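Local coordinates for protein beta-glucosidase (Saccharopolyspora erythraea D, PDB 5M6G) that probably hydrolyses terminal, non-reducing beta-D-glucosyl residues with release of beta-D-glucose, as a two-domain glycosyl hydrolase of family 3, at residues A[85-90]-A[124-129]; A[104-108]-A[171-175]; A[201-205]-A[261-265]; A[176-182]-A[226-232]. One frame throughout, in Å; residues are numbered along the deposited sequence.

Overall arrangement
All four contacts lie in the family 3 N-terminal domain, of the TIM-barrel clan. Strand 87-90 runs into helix 101-116 and on to strand 125-128, and contact 1 closes that loop. Contact 2 starts on the helix inside it and reaches the loop 171-175, so contacts 1 and 2 cross; Tyr126 N meets Asp175 OD2 at 3.1 Å between them. Strand 176-177 then lies beside 125-128, and contact 4 closes the return to strand 229-233. Contact 3 opens on helix 201-206 within that loop and ends beyond it on helix 261-268, crossing contact 4. Contacts 1 and 4 share the sorbitol; contacts 2 and 3 stay about 17 Å apart at their nearest atoms.

Contact 1 (A[85-90]-A[124-129]); sequences IGSVLS and LIYGVD. With SOR (sorbitol), chain L.
Ser90 and Asp129 are joined through a water at the sorbitol end of two neighbouring parallel strands, the first and last elements of a beta-alpha-beta crossover through helix 101-116 in the family 3 N-terminal domain. The water gives hydrogens to Ser90 O and Asp129 OD2 and accepts one from Asp129 N, tying the OD2 side of the acid to the end of the neighbouring strand. The carboxylate of Asp129 divides its oxygens between two hydroxyls: sorbitol O2 donates to OD1 at 2.7 Å, and O4 donates to OD2. With CG anti to the carbonyl carbon (chi1 -64°), both oxygens are carried to the ligand. Lys231 forms a long, weak ion pair with OD1.

Further back, strands 87-90 and 125-128 are joined by backbone bonds, among them Gly127 N to Val88 O at 2.9 Å. Ile125 O is gripped twice: Val88 N approaches in the carbonyl plane, whereas Ser87 OG comes from above it at 2.7 Å. Gln69, on the next strand, also bonds the Ser87 hydroxyl.

On the face bearing Val88, Ser90 and Tyr126, the phenol ring leans across to the other strand. Val88 O lies 3.6 Å above the Tyr126 ring plane, displaced toward the rim, while Val88 CG1 touches CE2 of the same ring at 3.6 Å. The other branch, Val88 CG2, meets Leu124 CD2. Helix 101-116 covers this face with Met107 against Tyr126. At the ring's far end Tyr126 OH donates to Ser90 OG at 2.8 Å, with that oxygen lying in the ring plane.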
loop_
_atom_site.group_PDB
_atom_site.type_symbol
_atom_site.label_atom_id
_atom_site.label_comp_id
_atom_site.label_asym_id
_atom_site.label_seq_id
_atom_site.Cartn_x
_atom_site.Cartn_y
_atom_site.Cartn_z
ATOM N N ILE A 85 2.699 -26.092 5.772
ATOM C CA ILE A 85 2.147 -24.905 5.127
ATOM C C ILE A 85 3.275 -24.057 4.553
ATOM O O ILE A 85 4.363 -23.950 5.132
ATOM C CB ILE A 85 1.271 -24.147 6.141
ATOM C CG1 ILE A 85 -0.108 -24.816 6.206
ATOM C CG2 ILE A 85 1.163 -22.647 5.816
ATOM C CD1 ILE A 85 -0.870 -24.541 7.466
ATOM N N GLY A 86 3.034 -23.467 3.379
ATOM C CA GLY A 86 4.106 -22.788 2.676
ATOM C C GLY A 86 4.359 -21.367 3.135
ATOM O O GLY A 86 5.479 -20.864 3.010
ATOM N N SER A 87 3.350 -20.704 3.685
ATOM C CA SER A 87 3.511 -19.293 3.974
ATOM C C SER A 87 2.623 -18.894 5.135
ATOM O O SER A 87 1.588 -19.517 5.386
ATOM C CB SER A 87 3.175 -18.446 2.741
ATOM O OG SER A 87 3.383 -17.070 3.006
ATOM N N VAL A 88 3.041 -17.833 5.828
ATOM C CA VAL A 88 2.232 -17.169 6.840
ATOM C C VAL A 88 2.234 -15.682 6.518
ATOM O O VAL A 88 3.190 -15.162 5.932
ATOM C CB VAL A 88 2.767 -17.444 8.266
ATOM C CG1 VAL A 88 1.997 -16.656 9.321
ATOM C CG2 VAL A 88 2.702 -18.946 8.578
ATOM N N LEU A 89 1.142 -14.996 6.866
ATOM C CA LEU A 89 1.098 -13.541 6.767
ATOM C C LEU A 89 0.631 -12.948 8.086
ATOM O O LEU A 89 -0.014 -13.608 8.906
ATOM C CB LEU A 89 0.173 -13.025 5.638
ATOM C CG LEU A 89 -1.344 -13.005 5.893
ATOM C CD1 LEU A 89 -2.036 -11.883 5.114
ATOM C CD2 LEU A 89 -1.993 -14.342 5.548
ATOM N N SER A 90 0.997 -11.686 8.288
ATOM C CA SER A 90 0.316 -10.830 9.246
ATOM C C SER A 90 -0.672 -9.986 8.460
ATOM O O SER A 90 -0.272 -9.252 7.550
ATOM C CB SER A 90 1.295 -9.934 10.011
ATOM O OG SER A 90 1.927 -10.640 11.052
ATOM N N LEU A 124 9.741 -21.386 5.459
ATOM C CA LEU A 124 8.545 -20.577 5.298
ATOM C C LEU A 124 8.877 -19.273 4.581
ATOM O O LEU A 124 9.984 -18.739 4.704
ATOM C CB LEU A 124 7.964 -20.269 6.674
ATOM C CG LEU A 124 6.496 -19.942 6.840
ATOM C CD1 LEU A 124 5.667 -21.159 6.498
ATOM C CD2 LEU A 124 6.286 -19.537 8.287
ATOM N N ILE A 125 7.906 -18.747 3.837
ATOM C CA ILE A 125 7.952 -17.369 3.353
ATOM C C ILE A 125 6.867 -16.598 4.095
ATOM O O ILE A 125 5.746 -17.095 4.270
ATOM C CB ILE A 125 7.797 -17.289 1.816
ATOM C CG1 ILE A 125 8.165 -15.899 1.283
ATOM C CG2 ILE A 125 6.389 -17.686 1.353
ATOM C CD1 ILE A 125 8.187 -15.826 -0.242
ATOM N N TYR A 126 7.217 -15.423 4.608
ATOM C CA TYR A 126 6.308 -14.636 5.427
ATOM C C TYR A 126 5.949 -13.360 4.677
ATOM O O TYR A 126 6.838 -12.663 4.185
ATOM C CB TYR A 126 6.944 -14.299 6.783
ATOM C CG TYR A 126 5.947 -13.968 7.874
ATOM C CD1 TYR A 126 5.227 -12.769 7.853
ATOM C CD2 TYR A 126 5.718 -14.855 8.924
ATOM C CE1 TYR A 126 4.317 -12.466 8.851
ATOM C CE2 TYR A 126 4.805 -14.561 9.926
ATOM C CZ TYR A 126 4.108 -13.362 9.886
ATOM O OH TYR A 126 3.198 -13.075 10.879
ATOM N N GLY A 127 4.651 -13.067 4.580
ATOM C CA GLY A 127 4.177 -11.872 3.896
ATOM C C GLY A 127 3.520 -10.859 4.815
ATOM O O GLY A 127 3.038 -11.214 5.895
ATOM N N VAL A 128 3.495 -9.591 4.405
ATOM C CA VAL A 128 2.935 -8.529 5.229
ATOM C C VAL A 128 2.575 -7.377 4.304
ATOM O O VAL A 128 3.146 -7.233 3.223
ATOM C CB VAL A 128 3.950 -8.085 6.315
ATOM C CG1 VAL A 128 5.101 -7.297 5.697
ATOM C CG2 VAL A 128 3.271 -7.264 7.388
ATOM N N ASP A 129 1.647 -6.530 4.742
ATOM C CA ASP A 129 1.401 -5.257 4.055
ATOM C C ASP A 129 2.415 -4.236 4.560
ATOM O O ASP A 129 2.238 -3.639 5.623
ATOM C CB ASP A 129 -0.020 -4.755 4.287
ATOM C CG ASP A 129 -1.068 -5.675 3.697
ATOM O OD1 ASP A 129 -1.279 -5.633 2.461
ATOM O OD2 ASP A 129 -1.683 -6.432 4.477
HETATM C C1 SOR L . -4.689 -6.107 -0.051
HETATM C C2 SOR L . -3.989 -6.510 1.234
HETATM C C3 SOR L . -4.941 -7.361 2.069
HETATM C C4 SOR L . -4.441 -7.499 3.504
HETATM C C5 SOR L . -5.558 -7.832 4.498
HETATM C C6 SOR L . -5.027 -7.589 5.908
HETATM O O1 SOR L . -4.116 -4.936 -0.582
HETATM O O2 SOR L . -2.815 -7.243 0.929
HETATM O O3 SOR L . -5.035 -8.630 1.475
HETATM O O4 SOR L . -3.440 -8.494 3.568
HETATM O O5 SOR L . -6.727 -7.054 4.269
HETATM O O6 SOR L . -6.094 -7.489 6.828
HETATM O O HOH W 1 -0.183 -6.625 6.871
#

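Contact 2 (A[104-108]-A[171-175]); sequences WADMY and ATGID. With MG (magnesium ion), chain F.
Residues 104-108 of helix 101-116 meet an irregular turn, 171-175, and the nearest CA atoms, of Ala105 and Thr172, are 4.0 Å apart. Gly173 leaves the preceding helical conformation with positive phi (89°), and a side chain there would run into the Tyr108 ring as well as the carbonyl before it. Thr172 O receives a CA-H...O contact from Ala105 CA at 3.4 Å.

The Tyr108 ring lies flat along this turn. Gly173 CA stands 3.9 Å from the Tyr108 ring centroid in a CH-pi contact, and Gly173 O hangs over the rim of the same ring. CG is anti to the backbone N (chi1 178°), which extends the phenol to its hydroxyl's partner: Tyr108 OH donates to Asp175 OD2 at 2.7 Å, which receives it on its syn lone pair, with ring and carboxylate planes 67° apart.

The turn is a magnesium site in the loop between helix 155-170 and strand 176-177, set against helix 101-116. Gly173 O (2.0 Å) and Asp175 OD1 bind the magnesium ion, and four waters complete its six ligands; one of them donates to Tyr108 OH, making the phenol a second-shell group. A phenylalanine in place of Tyr108 would probably leave Asp175 OD2 without this donor and the metal-bound water without its acceptor, though Tyr126 N also bonds that carboxylate oxygen.

Trp104 CE3 packs on Ile174 CD1 at 3.6 Å.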
loop_
_atom_site.group_PDB
_atom_site.type_symbol
_atom_site.label_atom_id
_atom_site.label_comp_id
_atom_site.label_asym_id
_atom_site.label_seq_id
_atom_site.Cartn_x
_atom_site.Cartn_y
_atom_site.Cartn_z
ATOM N N TRP A 104 8.919 -8.540 16.308
ATOM C CA TRP A 104 8.568 -9.071 14.990
ATOM C C TRP A 104 9.627 -10.051 14.503
ATOM O O TRP A 104 9.301 -11.115 13.965
ATOM C CB TRP A 104 8.406 -7.945 13.969
ATOM C CG TRP A 104 7.112 -7.210 14.024
ATOM C CD1 TRP A 104 6.779 -6.195 14.874
ATOM C CD2 TRP A 104 5.978 -7.413 13.171
ATOM N NE1 TRP A 104 5.498 -5.759 14.611
ATOM C CE2 TRP A 104 4.987 -6.492 13.569
ATOM C CE3 TRP A 104 5.700 -8.296 12.114
ATOM C CZ2 TRP A 104 3.744 -6.416 12.944
ATOM C CZ3 TRP A 104 4.454 -8.222 11.493
ATOM C CH2 TRP A 104 3.494 -7.291 11.914
ATOM N N ALA A 105 10.907 -9.701 14.664
ATOM C CA ALA A 105 11.961 -10.619 14.241
ATOM C C ALA A 105 11.899 -11.925 15.025
ATOM O O ALA A 105 12.076 -13.010 14.453
ATOM C CB ALA A 105 13.333 -9.966 14.390
ATOM N N ASP A 106 11.639 -11.842 16.335
ATOM C CA ASP A 106 11.481 -13.047 17.145
ATOM C C ASP A 106 10.318 -13.895 16.644
ATOM O O ASP A 106 10.434 -15.120 16.522
ATOM C CB ASP A 106 11.265 -12.675 18.611
ATOM C CG ASP A 106 12.495 -12.094 19.250
ATOM O OD1 ASP A 106 13.592 -12.207 18.656
ATOM O OD2 ASP A 106 12.360 -11.519 20.354
ATOM N N MET A 107 9.180 -13.256 16.366
ATOM C CA MET A 107 8.022 -13.992 15.877
ATOM C C MET A 107 8.346 -14.705 14.571
ATOM O O MET A 107 8.047 -15.894 14.407
ATOM C CB MET A 107 6.843 -13.039 15.680
ATOM C CG MET A 107 5.566 -13.729 15.174
ATOM S SD MET A 107 4.296 -12.500 14.828
ATOM C CE MET A 107 4.952 -11.738 13.349
ATOM N N TYR A 108 8.968 -13.985 13.635
ATOM C CA TYR A 108 9.353 -14.577 12.359
ATOM C C TYR A 108 10.259 -15.790 12.561
ATOM O O TYR A 108 10.008 -16.864 12.005
ATOM C CB TYR A 108 10.041 -13.530 11.485
ATOM C CG TYR A 108 10.506 -14.108 10.172
ATOM C CD1 TYR A 108 9.676 -14.097 9.055
ATOM C CD2 TYR A 108 11.755 -14.714 10.062
ATOM C CE1 TYR A 108 10.097 -14.654 7.851
ATOM C CE2 TYR A 108 12.173 -15.275 8.885
ATOM C CZ TYR A 108 11.346 -15.239 7.779
ATOM O OH TYR A 108 11.778 -15.795 6.604
ATOM N N ALA A 171 14.777 -6.495 8.344
ATOM C CA ALA A 171 15.213 -6.485 9.736
ATOM C C ALA A 171 14.327 -7.365 10.603
ATOM O O ALA A 171 14.796 -7.928 11.598
ATOM C CB ALA A 171 15.210 -5.053 10.277
ATOM N N THR A 172 13.054 -7.499 10.247
ATOM C CA THR A 172 12.138 -8.355 10.980
ATOM C C THR A 172 12.071 -9.758 10.396
ATOM O O THR A 172 11.288 -10.580 10.883
ATOM C CB THR A 172 10.727 -7.739 11.009
ATOM O OG1 THR A 172 10.158 -7.731 9.694
ATOM C CG2 THR A 172 10.764 -6.301 11.539
ATOM N N GLY A 173 12.861 -10.054 9.363
ATOM C CA GLY A 173 12.868 -11.360 8.740
ATOM C C GLY A 173 11.866 -11.520 7.612
ATOM O O GLY A 173 12.112 -12.292 6.683
ATOM N N ILE A 174 10.749 -10.791 7.675
ATOM C CA ILE A 174 9.679 -10.947 6.698
ATOM C C ILE A 174 10.230 -10.760 5.291
ATOM O O ILE A 174 11.068 -9.885 5.039
ATOM C CB ILE A 174 8.547 -9.958 7.031
ATOM C CG1 ILE A 174 7.928 -10.336 8.384
ATOM C CG2 ILE A 174 7.503 -9.919 5.910
ATOM C CD1 ILE A 174 6.880 -9.346 8.914
ATOM N N ASP A 175 9.781 -11.614 4.371
ATOM C CA ASP A 175 10.421 -11.795 3.082
ATOM C C ASP A 175 9.704 -11.114 1.940
ATOM O O ASP A 175 10.235 -11.103 0.830
ATOM C CB ASP A 175 10.502 -13.292 2.761
ATOM C CG ASP A 175 11.051 -14.073 3.914
ATOM O OD1 ASP A 175 12.250 -13.879 4.195
ATOM O OD2 ASP A 175 10.284 -14.817 4.556
HETATM MG MG MG F . 13.627 -12.712 5.371
HETATM O O HOH W 2 14.148 -14.737 6.004
HETATM O O HOH W 3 13.582 -10.791 4.432
HETATM O O HOH W 4 15.069 -13.228 4.058
HETATM O O HOH W 5 15.208 -12.086 6.492
#

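Contact 3 (A[201-205]-A[261-265]); sequences SENAS and PPFRE
The first turns of helices 201-206 and 261-268 run almost side by side in the same direction, their short axes 8.5 Å apart and crossing at -24°, with Ser205 and Pro262 forming the nearest CA pair. This is helix-helix packing within the family 3 N-terminal domain, made from small side chains and two consecutive prolines.

Pro262 and Ser205 carry the contact between them. The proline ring presents CG to two residues of the facing helix: Ala204 CB touches Pro262 CG at 3.6 Å, and Ser205 OG lies 3.5 Å from the same carbon. The serine oxygen also sits 3.3 Å from Pro262 N, which has no hydrogen to offer; this is a packing contact. Pro261 adds its CB against Ser201 CB and Ser205 OG, at longer range.

The Ser205 hydroxyl turns back on its own helix. With OG anti to the carbonyl carbon (chi1 -66°), it donates to Ser201 O at 2.9 Å, arriving from above the carbonyl plane, and that oxygen also accepts from Ser205 N. One acceptor holds both the helical amide and the hydroxyl, fixing the rotation of the side chain.

Val182, of the loop in contact 4, also packs on Pro262. One turn on from Pro261, Glu265 bends at chi2 (-65°) and lays CG against Ser205 CB at 4.0 Å; a water donates to both Glu265 OE1 and Ser205 O, spanning the two helices.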
loop_
_atom_site.group_PDB
_atom_site.type_symbol
_atom_site.label_atom_id
_atom_site.label_comp_id
_atom_site.label_asym_id
_atom_site.label_seq_id
_atom_site.Cartn_x
_atom_site.Cartn_y
_atom_site.Cartn_z
ATOM N N SER A 201 -2.485 5.607 -16.345
ATOM C CA SER A 201 -1.598 4.449 -16.384
ATOM C C SER A 201 -0.130 4.856 -16.375
ATOM O O SER A 201 0.700 4.131 -15.822
ATOM C CB SER A 201 -1.904 3.594 -17.620
ATOM O OG SER A 201 -1.584 4.318 -18.784
ATOM N N GLU A 202 0.209 5.996 -17.000
ATOM C CA GLU A 202 1.554 6.560 -16.886
ATOM C C GLU A 202 1.990 6.664 -15.431
ATOM O O GLU A 202 3.123 6.319 -15.079
ATOM C CB GLU A 202 1.597 7.947 -17.545
ATOM C CG GLU A 202 2.545 8.947 -16.856
ATOM C CD GLU A 202 1.919 10.327 -16.602
ATOM O OE1 GLU A 202 1.145 10.817 -17.451
ATOM O OE2 GLU A 202 2.207 10.925 -15.544
ATOM N N ASN A 203 1.104 7.178 -14.574
ATOM C CA ASN A 203 1.458 7.413 -13.181
ATOM C C ASN A 203 1.917 6.121 -12.532
ATOM O O ASN A 203 3.072 5.990 -12.112
ATOM C CB ASN A 203 0.263 8.009 -12.413
ATOM C CG ASN A 203 -0.127 9.410 -12.894
ATOM O OD1 ASN A 203 0.734 10.201 -13.285
ATOM N ND2 ASN A 203 -1.434 9.730 -12.840
ATOM N N ALA A 204 1.017 5.140 -12.467
ATOM C CA ALA A 204 1.339 3.890 -11.797
ATOM C C ALA A 204 2.511 3.190 -12.465
ATOM O O ALA A 204 3.390 2.668 -11.781
ATOM C CB ALA A 204 0.110 2.981 -11.769
ATOM N N SER A 205 2.540 3.161 -13.803
ATOM C CA SER A 205 3.621 2.456 -14.493
ATOM C C SER A 205 4.985 3.024 -14.116
ATOM O O SER A 205 5.928 2.273 -13.834
ATOM C CB SER A 205 3.417 2.520 -16.007
ATOM O OG SER A 205 2.262 1.804 -16.390
ATOM N N PRO A 261 -1.321 -1.822 -18.088
ATOM C CA PRO A 261 0.083 -1.438 -18.356
ATOM C C PRO A 261 0.957 -1.421 -17.111
ATOM O O PRO A 261 2.128 -1.822 -17.194
ATOM C CB PRO A 261 -0.048 -0.036 -18.974
ATOM C CG PRO A 261 -1.347 -0.121 -19.711
ATOM C CD PRO A 261 -2.244 -0.892 -18.772
ATOM N N PRO A 262 0.472 -0.951 -15.950
ATOM C CA PRO A 262 1.347 -1.000 -14.763
ATOM C C PRO A 262 1.760 -2.412 -14.380
ATOM O O PRO A 262 2.863 -2.600 -13.853
ATOM C CB PRO A 262 0.497 -0.345 -13.669
ATOM C CG PRO A 262 -0.382 0.601 -14.424
ATOM C CD PRO A 262 -0.762 -0.196 -15.650
ATOM N N PHE A 263 0.919 -3.410 -14.640
ATOM C CA PHE A 263 1.344 -4.786 -14.407
ATOM C C PHE A 263 2.446 -5.196 -15.374
ATOM O O PHE A 263 3.409 -5.857 -14.972
ATOM C CB PHE A 263 0.146 -5.729 -14.501
ATOM C CG PHE A 263 -0.760 -5.633 -13.319
ATOM C CD1 PHE A 263 -0.416 -6.256 -12.119
ATOM C CD2 PHE A 263 -1.912 -4.856 -13.377
ATOM C CE1 PHE A 263 -1.245 -6.141 -11.005
ATOM C CE2 PHE A 263 -2.739 -4.722 -12.274
ATOM C CZ PHE A 263 -2.402 -5.363 -11.079
ATOM N N ARG A 264 2.329 -4.807 -16.648
ATOM C CA ARG A 264 3.376 -5.109 -17.623
ATOM C C ARG A 264 4.717 -4.531 -17.182
ATOM O O ARG A 264 5.748 -5.211 -17.235
ATOM C CB ARG A 264 2.975 -4.557 -18.997
ATOM C CG ARG A 264 3.587 -5.264 -20.183
ATOM C CD ARG A 264 3.202 -4.579 -21.504
ATOM N NE ARG A 264 1.778 -4.676 -21.825
ATOM C CZ ARG A 264 1.241 -5.693 -22.491
ATOM N NH1 ARG A 264 2.013 -6.696 -22.890
ATOM N NH2 ARG A 264 -0.059 -5.715 -22.763
ATOM N N GLU A 265 4.720 -3.263 -16.746
ATOM C CA GLU A 265 5.950 -2.631 -16.278
ATOM C C GLU A 265 6.501 -3.314 -15.032
ATOM O O GLU A 265 7.720 -3.464 -14.887
ATOM C CB GLU A 265 5.709 -1.150 -15.985
ATOM C CG GLU A 265 6.002 -0.239 -17.163
ATOM C CD GLU A 265 7.468 -0.255 -17.543
ATOM O OE1 GLU A 265 8.287 0.291 -16.771
ATOM O OE2 GLU A 265 7.793 -0.825 -18.609
HETATM O O HOH W 6 8.781 1.871 -14.954
#

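Contact 4 (A[176-182]-A[226-232]). With SOR (sorbitol), chain L.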
loop_
_atom_site.group_PDB
_atom_site.type_symbol
_atom_site.label_atom_id
_atom_site.label_comp_id
_atom_site.label_asym_id
_atom_site.label_seq_id
_atom_site.Cartn_x
_atom_site.Cartn_y
_atom_site.Cartn_z
ATOM N N TRP A 176 8.526 -10.557 2.186
ATOM C CA TRP A 176 7.549 -10.377 1.117
ATOM C C TRP A 176 6.560 -9.317 1.559
ATOM O O TRP A 176 5.904 -9.485 2.592
ATOM C CB TRP A 176 6.861 -11.728 0.849
ATOM C CG TRP A 176 5.782 -11.785 -0.197
ATOM C CD1 TRP A 176 5.418 -10.816 -1.102
ATOM C CD2 TRP A 176 4.911 -12.903 -0.431
ATOM N NE1 TRP A 176 4.374 -11.280 -1.893
ATOM C CE2 TRP A 176 4.043 -12.552 -1.492
ATOM C CE3 TRP A 176 4.784 -14.173 0.158
ATOM C CZ2 TRP A 176 3.068 -13.428 -1.980
ATOM C CZ3 TRP A 176 3.816 -15.044 -0.327
ATOM C CH2 TRP A 176 2.972 -14.668 -1.389
ATOM N N SER A 177 6.482 -8.215 0.814
ATOM C CA SER A 177 5.496 -7.177 1.073
ATOM C C SER A 177 4.424 -7.204 -0.004
ATOM O O SER A 177 4.723 -7.408 -1.184
ATOM C CB SER A 177 6.123 -5.782 1.114
ATOM O OG SER A 177 5.117 -4.802 1.325
ATOM N N PHE A 178 3.175 -6.989 0.411
ATOM C CA PHE A 178 2.051 -6.880 -0.520
ATOM C C PHE A 178 1.997 -5.438 -1.028
ATOM O O PHE A 178 1.104 -4.656 -0.705
ATOM C CB PHE A 178 0.759 -7.310 0.162
ATOM C CG PHE A 178 0.839 -8.692 0.806
ATOM C CD1 PHE A 178 1.385 -9.766 0.120
ATOM C CD2 PHE A 178 0.370 -8.902 2.098
ATOM C CE1 PHE A 178 1.456 -11.034 0.713
ATOM C CE2 PHE A 178 0.434 -10.154 2.695
ATOM C CZ PHE A 178 0.984 -11.226 2.004
ATOM N N ALA A 179 3.004 -5.095 -1.826
ATOM C CA ALA A 179 3.216 -3.741 -2.327
ATOM C C ALA A 179 4.119 -3.822 -3.555
ATOM O O ALA A 179 5.014 -4.675 -3.607
ATOM C CB ALA A 179 3.856 -2.844 -1.237
ATOM N N PRO A 180 3.931 -2.916 -4.526
ATOM C CA PRO A 180 2.998 -1.775 -4.534
ATOM C C PRO A 180 1.612 -2.043 -5.124
ATOM O O PRO A 180 1.465 -2.892 -6.014
ATOM C CB PRO A 180 3.726 -0.760 -5.413
ATOM C CG PRO A 180 4.404 -1.623 -6.448
ATOM C CD PRO A 180 4.910 -2.822 -5.626
ATOM N N CYS A 181 0.606 -1.317 -4.641
ATOM C CA CYS A 181 -0.635 -1.184 -5.401
ATOM C C CYS A 181 -0.329 -0.439 -6.695
ATOM O O CYS A 181 0.050 0.738 -6.658
ATOM C CB CYS A 181 -1.716 -0.428 -4.607
ATOM S SG CYS A 181 -3.490 -0.668 -5.157
ATOM N N VAL A 182 -0.454 -1.125 -7.833
ATOM C CA VAL A 182 -0.351 -0.505 -9.145
ATOM C C VAL A 182 -1.735 -0.192 -9.704
ATOM O O VAL A 182 -1.882 0.119 -10.892
ATOM C CB VAL A 182 0.479 -1.376 -10.103
ATOM C CG1 VAL A 182 1.864 -1.660 -9.486
ATOM C CG2 VAL A 182 -0.247 -2.685 -10.438
ATOM N N VAL A 226 13.554 -7.856 -0.678
ATOM C CA VAL A 226 12.237 -8.249 -0.201
ATOM C C VAL A 226 11.341 -8.398 -1.425
ATOM O O VAL A 226 11.346 -7.532 -2.308
ATOM C CB VAL A 226 11.667 -7.210 0.786
ATOM C CG1 VAL A 226 10.157 -7.354 0.925
ATOM C CG2 VAL A 226 12.374 -7.318 2.145
ATOM N N MET A 227 10.601 -9.500 -1.496
ATOM C CA MET A 227 9.767 -9.716 -2.671
ATOM C C MET A 227 8.630 -8.706 -2.696
ATOM O O MET A 227 8.000 -8.425 -1.672
ATOM C CB MET A 227 9.214 -11.141 -2.705
ATOM C CG MET A 227 8.398 -11.423 -3.963
ATOM S SD MET A 227 8.128 -13.186 -4.267
ATOM C CE MET A 227 7.017 -13.600 -2.938
ATOM N N ALA A 228 8.393 -8.134 -3.869
ATOM C CA ALA A 228 7.319 -7.172 -4.073
ATOM C C ALA A 228 6.119 -7.862 -4.712
ATOM O O ALA A 228 6.229 -8.965 -5.273
ATOM C CB ALA A 228 7.789 -6.001 -4.944
ATOM N N THR A 229 4.961 -7.197 -4.615
ATOM C CA THR A 229 3.691 -7.737 -5.100
ATOM C C THR A 229 2.977 -6.660 -5.910
ATOM O O THR A 229 2.535 -5.655 -5.348
ATOM C CB THR A 229 2.800 -8.185 -3.941
ATOM O OG1 THR A 229 3.558 -8.982 -3.013
ATOM C CG2 THR A 229 1.628 -8.995 -4.463
ATOM N N ALA A 230 2.833 -6.866 -7.213
ATOM C CA ALA A 230 1.969 -5.986 -7.992
ATOM C C ALA A 230 0.518 -6.353 -7.695
ATOM O O ALA A 230 0.116 -7.507 -7.879
ATOM C CB ALA A 230 2.277 -6.094 -9.485
ATOM N N LYS A 231 -0.263 -5.383 -7.215
ATOM C CA LYS A 231 -1.666 -5.628 -6.861
ATOM C C LYS A 231 -2.550 -4.428 -7.242
ATOM O O LYS A 231 -2.044 -3.321 -7.413
ATOM C CB LYS A 231 -1.797 -5.924 -5.358
ATOM C CG LYS A 231 -1.582 -4.719 -4.442
ATOM C CD LYS A 231 -1.513 -5.142 -2.959
ATOM C CE LYS A 231 -1.599 -3.906 -2.026
ATOM N NZ LYS A 231 -1.609 -4.314 -0.582
ATOM N N HIS A 232 -3.861 -4.622 -7.378
ATOM C CA HIS A 232 -4.519 -5.920 -7.423
ATOM C C HIS A 232 -4.941 -6.205 -8.871
ATOM O O HIS A 232 -5.611 -5.388 -9.510
ATOM C CB HIS A 232 -5.740 -5.956 -6.506
ATOM C CG HIS A 232 -5.484 -5.430 -5.128
ATOM N ND1 HIS A 232 -5.457 -4.082 -4.836
ATOM C CD2 HIS A 232 -5.259 -6.073 -3.955
ATOM C CE1 HIS A 232 -5.215 -3.916 -3.546
ATOM N NE2 HIS A 232 -5.096 -5.108 -2.989
HETATM C C1 SOR L . -4.689 -6.107 -0.051
HETATM C C2 SOR L . -3.989 -6.510 1.234
HETATM C C3 SOR L . -4.941 -7.361 2.069
HETATM C C4 SOR L . -4.441 -7.499 3.504
HETATM C C5 SOR L . -5.558 -7.832 4.498
HETATM C C6 SOR L . -5.027 -7.589 5.908
HETATM O O1 SOR L . -4.116 -4.936 -0.582
HETATM O O2 SOR L . -2.815 -7.243 0.929
HETATM O O3 SOR L . -5.035 -8.630 1.475
HETATM O O4 SOR L . -3.440 -8.494 3.568
HETATM O O5 SOR L . -6.727 -7.054 4.269
HETATM O O6 SOR L . -6.094 -7.489 6.828
#
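Thr229 OG1 sits at the junction of two bonds: it accepts from Trp176 NE1 at 2.7 Å and donates to Ser177 O. The bond from the indole is bent (N-H...O 136°), yet the oxygen stays near the ring plane. OG1 reaches this point by standing anti to the carbonyl carbon (chi1 -47°). On one face of the five-membered indole ring lies Met227 CE, 3.3 Å from its centroid, a CH-pi contact; the bent end of the methionine places SD farther out along nearly the same normal. Phe178 CE1 occupies the opposite face. An alanine at Trp176 is likely to strip Thr229 OG1 of its donor and open a gap between Met227 CE and the Phe178 ring.

Backbone atoms are paired in sequence: Ser177 N with Met227 O, Thr229 N with Ala179 O at 2.7 Å, Lys231 N with Pro180 O and Val182 N with Lys231 O. The register slips by one residue between the first bridge and the last, where Phe178 centres an inverse gamma turn and a cis peptide precedes Pro180. Here the sheet ending in strand 176-177 adjoins the one that starts with 229-233, in a domain of the TIM-barrel clan, at the sorbitol pocket.

Lys231, extended beyond CG, makes two hydrogen bonds through NZ, to Phe178 O at 2.7 Å and sorbitol O1 at 2.6 Å, with a long, weak ion pair to Asp129 besides. The same hydroxyl pairs with His232 NE2 at 2.6 Å, while His232 ND1 is hydrogen-bonded to Asp236. Lys231 CG lies centred over a face of the imidazole.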